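Local coordinates for Endoglucanase(Endo-1,4-beta-glucanase)protein (Pseudomonas stutzeri, PDB 6R2J), which probably hydrolyses internal beta-1,4-glucosidic bonds of cellulose, as a family 5 glycoside hydrolase, and binds cellobiose in this crystal, at residues Tyr116-Ala120 against Gly154-Ala159; Glu107-Ser111 against Ser147-Leu151; Gly254-Asp258 against Asp303-Met307; Arg53-Phe57 against Phe249-Tyr253. One frame throughout, in Å; residues are numbered along the deposited sequence.

Interaction 1 of 4, residues Tyr116-Ala120 against Gly154-Ala159; sequences YEAYA and GAAQAA
Y116, Y119 and A120 pack on G154, A155, A158 and A159 in a buried helix-helix contact on the outside of the TIM barrel, between helices 116-130 and 152-166. The two short axes approach to 8.4 Å and run in roughly the same direction, with a signed crossing angle of -41°. Two tyrosines use the alanine-lined helix differently. Y116 lays one ring face over the backbone: its CE1 is 3.4 Å from A155 N, and G154 C stands above the same face, toward the rim. With CG beside the backbone N (chi1 -80°), the ring reaches along the partner helix, and its OH bonds to L151 O, just ahead of that helix. A beta carbon at G154 would clash with the Y116 OH, which the glycine lets in. Y119 instead turns its edge, CE2 lying 3.2 Å from A155 O near the ring plane, while A159 CB comes in at 3.6 Å from that same CE2. The Y119 hydroxyl is held by I141 O. Further along, small residues let the backbones close in: A120 CA and A159 CA are 4.2 Å apart, and A120 CB rests 3.5 Å from A158 O. Chemically, then, this is dispersion plus a ring edge facing a carbonyl, with close approach bought by alanine and glycine and both phenol hydroxyls satisfied by backbone carbonyls beyond the interface.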
loop_
_atom_site.group_PDB
_atom_site.type_symbol
_atom_site.label_atom_id
_atom_site.label_comp_id
_atom_site.label_asym_id
_atom_site.label_seq_id
_atom_site.Cartn_x
_atom_site.Cartn_y
_atom_site.Cartn_z
ATOM N N TYR A 116 -13.402 14.735 -11.184
ATOM C CA TYR A 116 -12.995 13.386 -11.519
ATOM C C TYR A 116 -12.059 13.348 -12.725
ATOM O O TYR A 116 -11.155 12.509 -12.782
ATOM C CB TYR A 116 -14.266 12.626 -11.850
ATOM C CG TYR A 116 -15.078 12.141 -10.690
ATOM C CD1 TYR A 116 -14.589 12.149 -9.383
ATOM C CD2 TYR A 116 -16.332 11.598 -10.922
ATOM C CE1 TYR A 116 -15.333 11.605 -8.341
ATOM C CE2 TYR A 116 -17.087 11.098 -9.894
ATOM C CZ TYR A 116 -16.587 11.096 -8.613
ATOM O OH TYR A 116 -17.393 10.583 -7.641
ATOM N N GLU A 117 -12.291 14.213 -13.720
ATOM C CA GLU A 117 -11.442 14.254 -14.910
ATOM C C GLU A 117 -10.000 14.631 -14.580
ATOM O O GLU A 117 -9.080 14.254 -15.311
ATOM C CB GLU A 117 -12.053 15.227 -15.936
ATOM C CG GLU A 117 -11.397 15.249 -17.339
ATOM C CD GLU A 117 -10.763 13.900 -17.771
ATOM O OE1 GLU A 117 -9.553 13.871 -18.116
ATOM O OE2 GLU A 117 -11.484 12.872 -17.777
ATOM N N ALA A 118 -9.778 15.415 -13.526
ATOM C CA ALA A 118 -8.418 15.795 -13.164
ATOM C C ALA A 118 -7.645 14.611 -12.590
ATOM O O ALA A 118 -6.444 14.457 -12.835
ATOM C CB ALA A 118 -8.486 16.951 -12.172
ATOM N N TYR A 119 -8.324 13.794 -11.799
ATOM C CA TYR A 119 -7.764 12.563 -11.255
ATOM C C TYR A 119 -7.512 11.534 -12.351
ATOM O O TYR A 119 -6.425 10.963 -12.436
ATOM C CB TYR A 119 -8.768 12.081 -10.218
ATOM C CG TYR A 119 -8.403 10.914 -9.409
ATOM C CD1 TYR A 119 -7.184 10.843 -8.758
ATOM C CD2 TYR A 119 -9.294 9.879 -9.253
ATOM C CE1 TYR A 119 -6.847 9.744 -7.999
ATOM C CE2 TYR A 119 -8.966 8.768 -8.493
ATOM C CZ TYR A 119 -7.737 8.700 -7.861
ATOM O OH TYR A 119 -7.424 7.576 -7.095
ATOM N N ALA A 120 -8.514 11.269 -13.199
ATOM C CA ALA A 120 -8.307 10.379 -14.335
ATOM C C ALA A 120 -7.082 10.771 -15.170
ATOM O O ALA A 120 -6.280 9.908 -15.547
ATOM C CB ALA A 120 -9.568 10.359 -15.190
ATOM N N GLY A 154 -16.976 6.804 -7.574
ATOM C CA GLY A 154 -16.867 7.380 -8.900
ATOM C C GLY A 154 -15.454 7.789 -9.274
ATOM O O GLY A 154 -15.075 7.724 -10.450
ATOM N N ALA A 155 -14.685 8.281 -8.301
ATOM C CA ALA A 155 -13.306 8.686 -8.574
ATOM C C ALA A 155 -12.456 7.476 -8.911
ATOM O O ALA A 155 -11.639 7.528 -9.839
ATOM C CB ALA A 155 -12.716 9.403 -7.358
ATOM N N ALA A 156 -12.662 6.372 -8.173
ATOM C CA ALA A 156 -11.909 5.141 -8.423
ATOM C C ALA A 156 -12.178 4.595 -9.821
ATOM O O ALA A 156 -11.245 4.149 -10.508
ATOM C CB ALA A 156 -12.261 4.074 -7.384
ATOM N N GLN A 157 -13.446 4.601 -10.259
ATOM C CA GLN A 157 -13.745 4.156 -11.618
ATOM C C GLN A 157 -13.195 5.109 -12.687
ATOM O O GLN A 157 -12.792 4.658 -13.774
ATOM C CB GLN A 157 -15.245 3.951 -11.764
ATOM C CG GLN A 157 -15.650 3.230 -13.018
ATOM C CD GLN A 157 -15.294 1.763 -12.961
ATOM O OE1 GLN A 157 -15.798 1.026 -12.130
ATOM N NE2 GLN A 157 -14.415 1.336 -13.840
ATOM N N ALA A 158 -13.196 6.416 -12.429
ATOM C CA ALA A 158 -12.638 7.352 -13.399
ATOM C C ALA A 158 -11.157 7.079 -13.621
ATOM O O ALA A 158 -10.697 7.037 -14.765
ATOM C CB ALA A 158 -12.903 8.792 -12.958
ATOM N N ALA A 159 -10.404 6.833 -12.541
ATOM C CA ALA A 159 -8.974 6.562 -12.677
ATOM C C ALA A 159 -8.730 5.220 -13.352
ATOM O O ALA A 159 -7.821 5.094 -14.179
ATOM C CB ALA A 159 -8.296 6.607 -11.308
#

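Interaction 2 of 4, residues Glu107-Ser111 against Ser147-Leu151; sequences ELIGS and STVGL
L108 and L151 carry an apolar contact between two tight turns: a type II turn from L108 to S111, following the short hairpin strand 107-108, and a type I' turn from T148 to L151, in the loop between barrel strand 136-140 and helix 152-166. Among the side chains, L108 CD1 meets V149 CG2 at 3.7 Å, the two chains crossing at about a right angle, while L108 CD2 lies 3.9 Å from T148 CA. L151 CD1 comes to 4.0 Å from L108 CB. A second group sets side chain against backbone: L151 CB is 3.4 Å from I109 O, and L151 CD1 is 3.7 Å from G110 C, so the leucine packs over the I109 carbonyl and on toward the G110-S111 peptide. G110, at a positive phi of 105°, has no beta carbon to press on L151 CD2. Cutting L151 back to an alanine would keep the CB touch, but is likely to leave a gap beside G110 and L108 CB without its methyl neighbour. Hydrogen bonds run within each turn. L108 O accepts both S111 N and S111 OG, the hydroxyl at 2.7 Å from L108 O and in the carbonyl plane. L151 N reaches T148 O at 3.0 Å, and T148 OG1 bonds to E177 and W152 N. The polar work is therefore internal to each turn or directed outward, leaving the interface to leucine methyls lying on backbone and one leucine-valine methyl contact.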
loop_
_atom_site.group_PDB
_atom_site.type_symbol
_atom_site.label_atom_id
_atom_site.label_comp_id
_atom_site.label_asym_id
_atom_site.label_seq_id
_atom_site.Cartn_x
_atom_site.Cartn_y
_atom_site.Cartn_z
ATOM N N GLU A 107 -8.769 19.442 -0.996
ATOM C CA GLU A 107 -10.126 19.438 -1.519
ATOM C C GLU A 107 -10.445 18.039 -2.007
ATOM O O GLU A 107 -9.555 17.315 -2.451
ATOM C CB GLU A 107 -10.245 20.412 -2.690
ATOM C CG GLU A 107 -10.001 21.874 -2.322
ATOM C CD GLU A 107 -11.256 22.576 -1.835
ATOM O OE1 GLU A 107 -11.150 23.682 -1.290
ATOM O OE2 GLU A 107 -12.357 22.012 -1.998
ATOM N N LEU A 108 -11.733 17.681 -1.958
ATOM C CA LEU A 108 -12.170 16.318 -2.279
ATOM C C LEU A 108 -12.147 16.057 -3.787
ATOM O O LEU A 108 -12.609 16.880 -4.583
ATOM C CB LEU A 108 -13.580 16.053 -1.736
ATOM C CG LEU A 108 -13.734 15.825 -0.232
ATOM C CD1 LEU A 108 -15.153 15.710 0.209
ATOM C CD2 LEU A 108 -12.955 14.572 0.111
ATOM N N ILE A 109 -11.564 14.926 -4.185
ATOM C CA ILE A 109 -11.647 14.475 -5.566
ATOM C C ILE A 109 -13.112 14.192 -5.885
ATOM O O ILE A 109 -13.760 13.385 -5.209
ATOM C CB ILE A 109 -10.775 13.224 -5.783
ATOM C CG1 ILE A 109 -9.319 13.454 -5.334
ATOM C CG2 ILE A 109 -10.798 12.820 -7.267
ATOM C CD1 ILE A 109 -8.472 12.190 -5.220
ATOM N N GLY A 110 -13.644 14.856 -6.908
ATOM C CA GLY A 110 -15.055 14.806 -7.219
ATOM C C GLY A 110 -15.792 16.065 -6.833
ATOM O O GLY A 110 -16.970 16.216 -7.188
ATOM N N SER A 111 -15.124 16.965 -6.114
ATOM C CA SER A 111 -15.605 18.291 -5.800
ATOM C C SER A 111 -15.474 19.175 -7.034
ATOM O O SER A 111 -14.731 18.867 -7.967
ATOM C CB SER A 111 -14.749 18.891 -4.691
ATOM O OG SER A 111 -13.529 19.333 -5.242
ATOM N N SER A 147 -14.238 10.183 4.580
ATOM C CA SER A 147 -15.143 11.328 4.591
ATOM C C SER A 147 -15.226 11.965 3.214
ATOM O O SER A 147 -15.045 13.171 3.055
ATOM C CB SER A 147 -14.736 12.361 5.647
ATOM O OG SER A 147 -14.622 11.775 6.946
ATOM N N THR A 148 -15.486 11.146 2.201
ATOM C CA THR A 148 -15.520 11.662 0.834
ATOM C C THR A 148 -16.927 12.014 0.350
ATOM O O THR A 148 -17.109 12.308 -0.832
ATOM C CB THR A 148 -14.812 10.742 -0.166
ATOM O OG1 THR A 148 -15.580 9.539 -0.329
ATOM C CG2 THR A 148 -13.393 10.430 0.290
ATOM N N VAL A 149 -17.905 12.048 1.254
ATOM C CA VAL A 149 -19.321 12.286 0.943
ATOM C C VAL A 149 -19.765 11.682 -0.385
ATOM O O VAL A 149 -20.288 12.394 -1.261
ATOM C CB VAL A 149 -19.679 13.785 1.009
ATOM C CG1 VAL A 149 -19.777 14.270 2.477
ATOM C CG2 VAL A 149 -18.705 14.589 0.166
ATOM N N GLY A 150 -19.562 10.366 -0.527
ATOM C CA GLY A 150 -20.069 9.585 -1.632
ATOM C C GLY A 150 -19.267 9.714 -2.894
ATOM O O GLY A 150 -19.705 9.207 -3.923
ATOM N N LEU A 151 -18.112 10.377 -2.849
ATOM C CA LEU A 151 -17.379 10.689 -4.058
ATOM C C LEU A 151 -16.329 9.649 -4.398
ATOM O O LEU A 151 -15.918 9.583 -5.561
ATOM C CB LEU A 151 -16.663 12.032 -3.937
ATOM C CG LEU A 151 -17.564 13.246 -3.840
ATOM C CD1 LEU A 151 -16.731 14.458 -3.579
ATOM C CD2 LEU A 151 -18.375 13.368 -5.116
#

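Interaction 3 of 4, residues Gly254-Asp258 against Asp303-Met307; sequences GIPDD and DRPQM
D257 and R304 are brought together by a CG tucked between N and carbonyl carbon on the aspartate (chi1 62°) and by an arginine chain bent at both chi2 and chi3, which folds its guanidinium back toward the loop. The grip is end-on and converges on one atom: D257 OD2 lies 2.9 Å from R304 NH2 and 3.0 Å from R304 NH1. OD2 sits in the guanidinium plane, yet it is met on its anti side and somewhat out of the carboxylate plane, the two planes standing 86° apart. R304 NE bonds to A295 O, so this salt bridge is one of several fixings of the group. Q306 adds the second link: its NE2 donates to I255 O over 3.1 Å, nearly straight at 169°, and its OE1 stands over one guanidinium face of R304. One bond back from the amide carbon, Q306 CG packs on I255 CG1 at 3.7 Å. A leucine in place of R304 would probably leave the D257 carboxylate without its counter-charge and A295 O without its donor. With R299 also near R304 NH2, the aspartate is likely to offset some of the gathered positive charge. R304 is the N-cap residue of helix 305-311, and the contact fastens the start of that helix to the loop between strand 248-252 and helix 260-276, where I255 also packs on A262 and M266.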
loop_
_atom_site.group_PDB
_atom_site.type_symbol
_atom_site.label_atom_id
_atom_site.label_comp_id
_atom_site.label_asym_id
_atom_site.label_seq_id
_atom_site.Cartn_x
_atom_site.Cartn_y
_atom_site.Cartn_z
ATOM N N GLY A 254 1.260 -2.679 11.137
ATOM C CA GLY A 254 2.553 -2.463 11.768
ATOM C C GLY A 254 2.383 -2.497 13.265
ATOM O O GLY A 254 1.267 -2.397 13.777
ATOM N N ILE A 255 3.507 -2.656 13.959
ATOM C CA ILE A 255 3.454 -2.760 15.412
ATOM C C ILE A 255 4.618 -1.994 16.014
ATOM O O ILE A 255 5.701 -1.890 15.434
ATOM C CB ILE A 255 3.497 -4.232 15.923
ATOM C CG1 ILE A 255 4.796 -4.932 15.519
ATOM C CG2 ILE A 255 2.329 -5.053 15.447
ATOM C CD1 ILE A 255 4.931 -6.375 16.033
ATOM N N PRO A 256 4.397 -1.437 17.212
ATOM C CA PRO A 256 5.533 -0.892 17.961
ATOM C C PRO A 256 6.430 -1.994 18.491
ATOM O O PRO A 256 5.985 -3.098 18.801
ATOM C CB PRO A 256 4.872 -0.127 19.117
ATOM C CG PRO A 256 3.369 0.021 18.707
ATOM C CD PRO A 256 3.102 -1.224 17.912
ATOM N N ASP A 257 7.693 -1.656 18.650
ATOM C CA ASP A 257 8.698 -2.555 19.184
ATOM C C ASP A 257 8.672 -2.696 20.710
ATOM O O ASP A 257 9.543 -3.375 21.249
ATOM C CB ASP A 257 10.069 -2.031 18.732
ATOM C CG ASP A 257 10.398 -0.591 19.270
ATOM O OD1 ASP A 257 9.864 -0.212 20.326
ATOM O OD2 ASP A 257 11.220 0.148 18.657
ATOM N N ASP A 258 7.701 -2.113 21.412
ATOM C CA ASP A 258 7.678 -2.173 22.872
ATOM C C ASP A 258 6.383 -2.756 23.421
ATOM O O ASP A 258 6.078 -2.619 24.618
ATOM C CB ASP A 258 7.942 -0.790 23.465
ATOM C CG ASP A 258 6.834 0.211 23.159
ATOM O OD1 ASP A 258 5.987 -0.080 22.265
ATOM O OD2 ASP A 258 6.818 1.282 23.836
ATOM N N ASP A 303 19.032 -5.858 12.695
ATOM C CA ASP A 303 17.663 -6.105 12.286
ATOM C C ASP A 303 16.726 -5.727 13.410
ATOM O O ASP A 303 17.054 -5.875 14.591
ATOM C CB ASP A 303 17.424 -7.581 11.997
ATOM C CG ASP A 303 18.183 -8.064 10.799
ATOM O OD1 ASP A 303 18.524 -7.242 9.890
ATOM O OD2 ASP A 303 18.441 -9.285 10.773
ATOM N N ARG A 304 15.547 -5.248 13.020
ATOM C CA ARG A 304 14.479 -4.870 13.920
ATOM C C ARG A 304 13.676 -6.090 14.341
ATOM O O ARG A 304 13.656 -7.115 13.647
ATOM C CB ARG A 304 13.563 -3.871 13.222
ATOM C CG ARG A 304 14.226 -2.526 12.993
ATOM C CD ARG A 304 14.250 -1.724 14.284
ATOM N NE ARG A 304 12.942 -1.111 14.533
ATOM C CZ ARG A 304 12.469 -0.776 15.729
ATOM N NH1 ARG A 304 13.212 -1.005 16.810
ATOM N NH2 ARG A 304 11.267 -0.202 15.821
ATOM N N PRO A 305 13.011 -6.010 15.495
ATOM C CA PRO A 305 12.229 -7.171 15.950
ATOM C C PRO A 305 11.124 -7.551 14.981
ATOM O O PRO A 305 10.730 -8.717 14.906
ATOM C CB PRO A 305 11.648 -6.729 17.306
ATOM C CG PRO A 305 12.299 -5.421 17.659
ATOM C CD PRO A 305 12.893 -4.842 16.394
ATOM N N GLN A 306 10.577 -6.574 14.261
ATOM C CA GLN A 306 9.501 -6.850 13.323
ATOM C C GLN A 306 10.010 -7.568 12.088
ATOM O O GLN A 306 9.272 -8.369 11.492
ATOM C CB GLN A 306 8.797 -5.553 12.919
ATOM C CG GLN A 306 8.243 -4.734 14.091
ATOM C CD GLN A 306 9.218 -3.670 14.574
ATOM O OE1 GLN A 306 10.423 -3.828 14.451
ATOM N NE2 GLN A 306 8.691 -2.577 15.134
ATOM N N MET A 307 11.245 -7.288 11.660
ATOM C CA MET A 307 11.828 -8.082 10.581
ATOM C C MET A 307 12.013 -9.530 11.025
ATOM O O MET A 307 11.638 -10.464 10.311
ATOM C CB MET A 307 13.147 -7.439 10.133
ATOM C CG MET A 307 13.840 -8.070 8.931
ATOM S SD MET A 307 12.831 -8.315 7.490
ATOM C CE MET A 307 12.816 -6.660 6.794
#

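Interaction 4 of 4, residues Arg53-Phe57 against Phe249-Tyr253; sequences RLIRF and FLGEY
The F249 ring turns its edge to R56, whose CD lies 4.2 Å from F249 CE2 near the ring plane. One face of the same ring carries G251 CA, 3.5 Å above the plane and toward the rim, and L54 CD2 approaches obliquely, 4.2 Å from F249 CE1. A beta carbon at G251 would be crowded by that ring. The R56 guanidinium receives E252 OE2 at its edge, its plane turned 62° from the carboxylate, while G251 O comes near it obliquely and lies 3.7 Å from R56 CD. The salt bridge runs from R56 NH1 to E252 OE2 over 2.9 Å, with an N-H...O angle of 149°; it uses the anti lone pair of OE2 and is moderately tilted from the guanidinium plane. With CG anti to the backbone N (chi1 177°) and the chain extended to NE, R56 spans the space between the strands and meets the E252 side chain at about a right angle. All three of its nitrogens are engaged: NE by D140, NH2 by E175 and N143, NH1 also by N17. This network fixes the guanidinium's rotation and sets it beside E252, whose OE1 bonds to Y208, a residue of the glycan pocket, and whose OE2 also bonds to a Tris molecule, probably from the crystallisation liquor. The strands 54-59 and 248-252 are not sheet neighbours. Their segment axes come no closer than 9.0 Å, and the side chains meet inside the barrel, where R56 and F249 both touch A281 of strand 280-285.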
loop_
_atom_site.group_PDB
_atom_site.type_symbol
_atom_site.label_atom_id
_atom_site.label_comp_id
_atom_site.label_asym_id
_atom_site.label_seq_id
_atom_site.Cartn_x
_atom_site.Cartn_y
_atom_site.Cartn_z
ATOM N N ARG A 53 10.460 -9.277 -1.746
ATOM C CA ARG A 53 10.399 -8.883 -3.142
ATOM C C ARG A 53 9.235 -7.951 -3.453
ATOM O O ARG A 53 9.070 -7.549 -4.614
ATOM C CB ARG A 53 10.272 -10.133 -4.006
ATOM C CG ARG A 53 11.524 -10.932 -4.102
ATOM C CD ARG A 53 11.421 -11.906 -5.276
ATOM N NE ARG A 53 12.592 -12.763 -5.307
ATOM C CZ ARG A 53 13.571 -12.637 -6.184
ATOM N NH1 ARG A 53 13.499 -11.702 -7.137
ATOM N NH2 ARG A 53 14.611 -13.456 -6.111
ATOM N N LEU A 54 8.432 -7.594 -2.455
ATOM C CA LEU A 54 7.264 -6.746 -2.620
ATOM C C LEU A 54 7.465 -5.438 -1.864
ATOM O O LEU A 54 7.847 -5.441 -0.685
ATOM C CB LEU A 54 6.018 -7.488 -2.116
ATOM C CG LEU A 54 4.643 -6.828 -2.200
ATOM C CD1 LEU A 54 4.262 -6.741 -3.676
ATOM C CD2 LEU A 54 3.591 -7.541 -1.374
ATOM N N ILE A 55 7.191 -4.331 -2.544
ATOM C CA ILE A 55 7.343 -2.996 -1.995
ATOM C C ILE A 55 6.103 -2.183 -2.357
ATOM O O ILE A 55 5.677 -2.159 -3.516
ATOM C CB ILE A 55 8.596 -2.298 -2.557
ATOM C CG1 ILE A 55 9.842 -3.140 -2.269
ATOM C CG2 ILE A 55 8.712 -0.874 -2.001
ATOM C CD1 ILE A 55 10.310 -3.070 -0.842
ATOM N N ARG A 56 5.532 -1.515 -1.361
ATOM C CA ARG A 56 4.512 -0.500 -1.572
ATOM C C ARG A 56 5.170 0.855 -1.355
ATOM O O ARG A 56 5.815 1.080 -0.324
ATOM C CB ARG A 56 3.313 -0.677 -0.633
ATOM C CG ARG A 56 2.249 0.464 -0.797
ATOM C CD ARG A 56 1.037 0.063 -0.026
ATOM N NE ARG A 56 -0.131 0.945 -0.040
ATOM C CZ ARG A 56 -0.446 1.818 0.907
ATOM N NH1 ARG A 56 0.353 2.011 1.950
ATOM N NH2 ARG A 56 -1.591 2.477 0.823
ATOM N N PHE A 57 5.035 1.748 -2.323
ATOM C CA PHE A 57 5.762 3.012 -2.259
ATOM C C PHE A 57 4.839 4.218 -2.326
ATOM O O PHE A 57 4.400 4.599 -3.428
ATOM C CB PHE A 57 6.814 3.090 -3.359
ATOM C CG PHE A 57 7.729 4.259 -3.195
ATOM C CD1 PHE A 57 8.717 4.228 -2.223
ATOM C CD2 PHE A 57 7.567 5.406 -3.942
ATOM C CE1 PHE A 57 9.582 5.303 -2.017
ATOM C CE2 PHE A 57 8.412 6.512 -3.715
ATOM C CZ PHE A 57 9.427 6.443 -2.770
ATOM N N PHE A 249 -5.364 -7.583 -0.628
ATOM C CA PHE A 249 -4.039 -7.076 -0.289
ATOM C C PHE A 249 -4.223 -6.312 1.022
ATOM O O PHE A 249 -5.081 -5.422 1.116
ATOM C CB PHE A 249 -3.490 -6.218 -1.451
ATOM C CG PHE A 249 -2.182 -5.521 -1.148
ATOM C CD1 PHE A 249 -1.134 -6.189 -0.506
ATOM C CD2 PHE A 249 -2.013 -4.203 -1.492
ATOM C CE1 PHE A 249 0.076 -5.543 -0.223
ATOM C CE2 PHE A 249 -0.815 -3.536 -1.194
ATOM C CZ PHE A 249 0.236 -4.213 -0.566
ATOM N N LEU A 250 -3.473 -6.692 2.054
ATOM C CA LEU A 250 -3.447 -5.910 3.291
ATOM C C LEU A 250 -2.278 -4.925 3.228
ATOM O O LEU A 250 -1.162 -5.204 3.684
ATOM C CB LEU A 250 -3.341 -6.826 4.496
ATOM C CG LEU A 250 -3.757 -6.120 5.779
ATOM C CD1 LEU A 250 -5.311 -5.907 5.895
ATOM C CD2 LEU A 250 -3.201 -6.897 6.963
ATOM N N GLY A 251 -2.552 -3.752 2.659
ATOM C CA GLY A 251 -1.503 -2.815 2.274
ATOM C C GLY A 251 -0.783 -2.123 3.405
ATOM O O GLY A 251 0.267 -1.509 3.179
ATOM N N GLU A 252 -1.356 -2.139 4.590
ATOM C CA GLU A 252 -0.638 -1.629 5.741
ATOM C C GLU A 252 -1.070 -2.339 7.009
ATOM O O GLU A 252 -2.239 -2.669 7.182
ATOM C CB GLU A 252 -0.933 -0.174 6.035
ATOM C CG GLU A 252 -0.437 0.792 5.005
ATOM C CD GLU A 252 -0.743 2.210 5.386
ATOM O OE1 GLU A 252 -1.039 2.450 6.596
ATOM O OE2 GLU A 252 -0.723 3.063 4.468
ATOM N N TYR A 253 -0.112 -2.485 7.918
ATOM C CA TYR A 253 -0.237 -3.105 9.228
ATOM C C TYR A 253 1.150 -2.876 9.821
ATOM O O TYR A 253 2.136 -2.858 9.078
ATOM C CB TYR A 253 -0.576 -4.589 9.131
ATOM C CG TYR A 253 0.599 -5.468 8.850
ATOM C CD1 TYR A 253 1.013 -5.694 7.541
ATOM C CD2 TYR A 253 1.289 -6.079 9.888
ATOM C CE1 TYR A 253 2.050 -6.488 7.278
ATOM C CE2 TYR A 253 2.362 -6.882 9.624
ATOM C CZ TYR A 253 2.753 -7.075 8.330
ATOM O OH TYR A 253 3.846 -7.890 8.096
#

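From the N terminus, strand 54-59 opens interaction 4, which closes only at 249-253 and so spans most of the barrel. Within that span, interactions 2 and 1 cross: 107-111 and then 116-120 open them, and 147-151 and then 154-159 close them in the same order. Their centres are 11 Å apart and they touch, Y119 CB packing on I109 CG2, so two surface turns and the two helices that follow them form one continuous patch. Interaction 3 starts directly after interaction 4 in sequence and closes at 303-307, tying helix 305-311 to a loop on the opposite side of the chain's centre from interactions 1 and 2.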